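Local coordinates for protein probable ribosomal RNA small subunit methyltransferase (Thermus thermophilus, PDB 3DMH) that methylates the exocyclic N2 of a guanosine in 16S ribosomal RNA, using S-adenosylmethionine as the methyl donor, at residues 216-220 with 246-251. Residues are numbered along the deposited sequence; the frame is centred on the assembly and turned at random.
Sequences SLLLL and ALTLPL. With SAM (S-adenosylmethionine), chain D.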
loop_
_atom_site.group_PDB
_atom_site.type_symbol
_atom_site.label_atom_id
_atom_site.label_comp_id
_atom_site.label_asym_id
_atom_site.label_seq_id
_atom_site.Cartn_x
_atom_site.Cartn_y
_atom_site.Cartn_z
ATOM N N SER A 216 -9.793 -13.880 4.802
ATOM C CA SER A 216 -9.887 -13.195 6.094
ATOM C C SER A 216 -10.986 -13.823 6.965
ATOM O O SER A 216 -10.781 -14.057 8.164
ATOM C CB SER A 216 -10.154 -11.706 5.874
ATOM O OG SER A 216 -9.155 -11.120 5.054
ATOM N N LEU A 217 -12.141 -14.109 6.359
ATOM C CA LEU A 217 -13.222 -14.823 7.061
ATOM C C LEU A 217 -12.729 -16.170 7.578
ATOM O O LEU A 217 -13.013 -16.540 8.710
ATOM C CB LEU A 217 -14.445 -15.030 6.156
ATOM C CG LEU A 217 -15.195 -13.764 5.754
ATOM C CD1 LEU A 217 -16.306 -14.100 4.772
ATOM C CD2 LEU A 217 -15.768 -13.067 6.994
ATOM N N LEU A 218 -11.985 -16.897 6.752
ATOM C CA LEU A 218 -11.463 -18.215 7.142
ATOM C C LEU A 218 -10.497 -18.147 8.327
ATOM O O LEU A 218 -10.539 -18.995 9.226
ATOM C CB LEU A 218 -10.775 -18.882 5.954
ATOM C CG LEU A 218 -10.517 -20.382 6.096
ATOM C CD1 LEU A 218 -11.842 -21.183 6.147
ATOM C CD2 LEU A 218 -9.607 -20.872 4.966
ATOM N N LEU A 219 -9.630 -17.132 8.329
ATOM C CA LEU A 219 -8.712 -16.926 9.443
ATOM C C LEU A 219 -9.503 -16.686 10.726
ATOM O O LEU A 219 -9.215 -17.300 11.744
ATOM C CB LEU A 219 -7.773 -15.735 9.173
ATOM C CG LEU A 219 -6.681 -15.547 10.231
ATOM C CD1 LEU A 219 -5.430 -14.953 9.568
ATOM C CD2 LEU A 219 -7.126 -14.691 11.430
ATOM N N LEU A 220 -10.514 -15.821 10.659
ATOM C CA LEU A 220 -11.326 -15.483 11.842
ATOM C C LEU A 220 -12.104 -16.686 12.361
ATOM O O LEU A 220 -12.194 -16.890 13.572
ATOM C CB LEU A 220 -12.256 -14.296 11.563
ATOM C CG LEU A 220 -11.583 -12.926 11.378
ATOM C CD1 LEU A 220 -12.625 -11.881 10.968
ATOM C CD2 LEU A 220 -10.870 -12.504 12.657
ATOM N N ALA A 246 -10.752 -5.803 7.924
ATOM C CA ALA A 246 -11.519 -7.067 7.930
ATOM C C ALA A 246 -11.209 -7.943 9.148
ATOM O O ALA A 246 -12.108 -8.574 9.699
ATOM C CB ALA A 246 -11.312 -7.849 6.637
ATOM N N LEU A 247 -9.945 -7.973 9.579
ATOM C CA LEU A 247 -9.569 -8.682 10.824
ATOM C C LEU A 247 -9.648 -7.768 12.048
ATOM O O LEU A 247 -10.050 -8.188 13.136
ATOM C CB LEU A 247 -8.159 -9.277 10.726
ATOM C CG LEU A 247 -7.885 -10.189 9.528
ATOM C CD1 LEU A 247 -6.445 -10.688 9.522
ATOM C CD2 LEU A 247 -8.850 -11.382 9.486
ATOM N N THR A 248 -9.240 -6.516 11.848
ATOM C CA THR A 248 -9.113 -5.543 12.932
ATOM C C THR A 248 -10.434 -5.265 13.643
ATOM O O THR A 248 -10.490 -5.272 14.867
ATOM C CB THR A 248 -8.588 -4.198 12.390
ATOM O OG1 THR A 248 -7.583 -4.429 11.373
ATOM C CG2 THR A 248 -8.074 -3.313 13.547
ATOM N N LEU A 249 -11.480 -5.002 12.871
ATOM C CA LEU A 249 -12.768 -4.618 13.476
ATOM C C LEU A 249 -13.377 -5.748 14.302
ATOM O O LEU A 249 -13.718 -5.523 15.471
ATOM C CB LEU A 249 -13.760 -4.061 12.433
ATOM C CG LEU A 249 -13.753 -2.530 12.261
ATOM C CD1 LEU A 249 -12.460 -2.015 11.632
ATOM C CD2 LEU A 249 -14.952 -2.078 11.434
ATOM N N PRO A 250 -13.507 -6.965 13.717
ATOM C CA PRO A 250 -14.031 -8.085 14.518
ATOM C C PRO A 250 -13.207 -8.358 15.771
ATOM O O PRO A 250 -13.781 -8.559 16.833
ATOM C CB PRO A 250 -13.951 -9.271 13.553
ATOM C CG PRO A 250 -14.082 -8.653 12.218
ATOM C CD PRO A 250 -13.277 -7.378 12.322
ATOM N N LEU A 251 -11.874 -8.346 15.660
ATOM C CA LEU A 251 -11.058 -8.589 16.851
ATOM C C LEU A 251 -11.244 -7.508 17.928
ATOM O O LEU A 251 -11.251 -7.823 19.126
ATOM C CB LEU A 251 -9.586 -8.796 16.487
ATOM C CG LEU A 251 -9.327 -10.093 15.698
ATOM C CD1 LEU A 251 -7.927 -10.056 15.106
ATOM C CD2 LEU A 251 -9.542 -11.361 16.550
HETATM N N SAM D . -5.917 -7.492 6.678
HETATM C CA SAM D . -6.716 -6.998 5.504
HETATM C C SAM D . -7.764 -8.032 5.152
HETATM O O SAM D . -7.632 -9.144 5.682
HETATM O OXT SAM D . -8.664 -7.748 4.345
HETATM C CB SAM D . -5.826 -6.770 4.280
HETATM C CG SAM D . -5.065 -7.997 3.772
HETATM S SD SAM D . -4.144 -7.624 2.245
HETATM C CE SAM D . -3.941 -9.281 1.529
HETATM C "C5'" SAM D . -2.438 -7.288 2.772
HETATM C "C4'" SAM D . -2.277 -5.893 3.355
HETATM O "O4'" SAM D . -0.881 -5.759 3.612
HETATM C "C3'" SAM D . -2.701 -4.747 2.427
HETATM O "O3'" SAM D . -3.645 -3.886 3.050
HETATM C "C2'" SAM D . -1.376 -4.046 2.109
HETATM O "O2'" SAM D . -1.473 -2.661 1.839
HETATM C "C1'" SAM D . -0.600 -4.394 3.377
HETATM N N9 SAM D . 0.826 -4.191 3.206
HETATM C C8 SAM D . 1.601 -4.331 2.057
HETATM N N7 SAM D . 2.896 -4.071 2.362
HETATM C C5 SAM D . 2.947 -3.746 3.701
HETATM C C6 SAM D . 3.981 -3.350 4.558
HETATM N N6 SAM D . 5.236 -3.198 4.112
HETATM N N1 SAM D . 3.666 -3.102 5.874
HETATM C C2 SAM D . 2.378 -3.220 6.346
HETATM N N3 SAM D . 1.322 -3.556 5.506
HETATM C C4 SAM D . 1.637 -3.822 4.218
#
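L247 pushes one methyl, CD2, into the hollow that S216, L219 and L220 form on one face of helix 214-227. The fit is close: this methyl lies 3.6 Å from the backbone O of S216. It is 3.7 Å from CG of L220 and also touches CD2 of L219. The forked end of L220 reaches between L247, P250 and L251, where a branched leucine can meet several neighbours at once. With CG anti to its carbonyl carbon (chi1 -69°), CD1 of L220 lies 3.8 Å from CG of P250, while CD2 turns to CG of L251. CD1 also rests against O of A246, a buried carbonyl with no hydrogen-bond partner in the model. The proline's compact, rigid ring suits a wall crossed at about a right angle by the leucine. An alanine in place of L220 would probably open a gap beside P250 and L251 and leave CD2 of L247 without the branch it packs on. Both segments belong to the Rossmann-like fold of AdoMet-dependent methyltransferases, where A246 and L247, following strand 236-240, line the cofactor pocket. Small side chains suit this end: CB of A246 sits 4.1 Å from CB of S216 and 3.5 Å from OXT of S-adenosylmethionine. S216, short and polar, donates a 2.6 Å hydrogen bond from OG to the cofactor's carboxylate O, and ND2 of N305 also hydrogen-bonds to OG of S216.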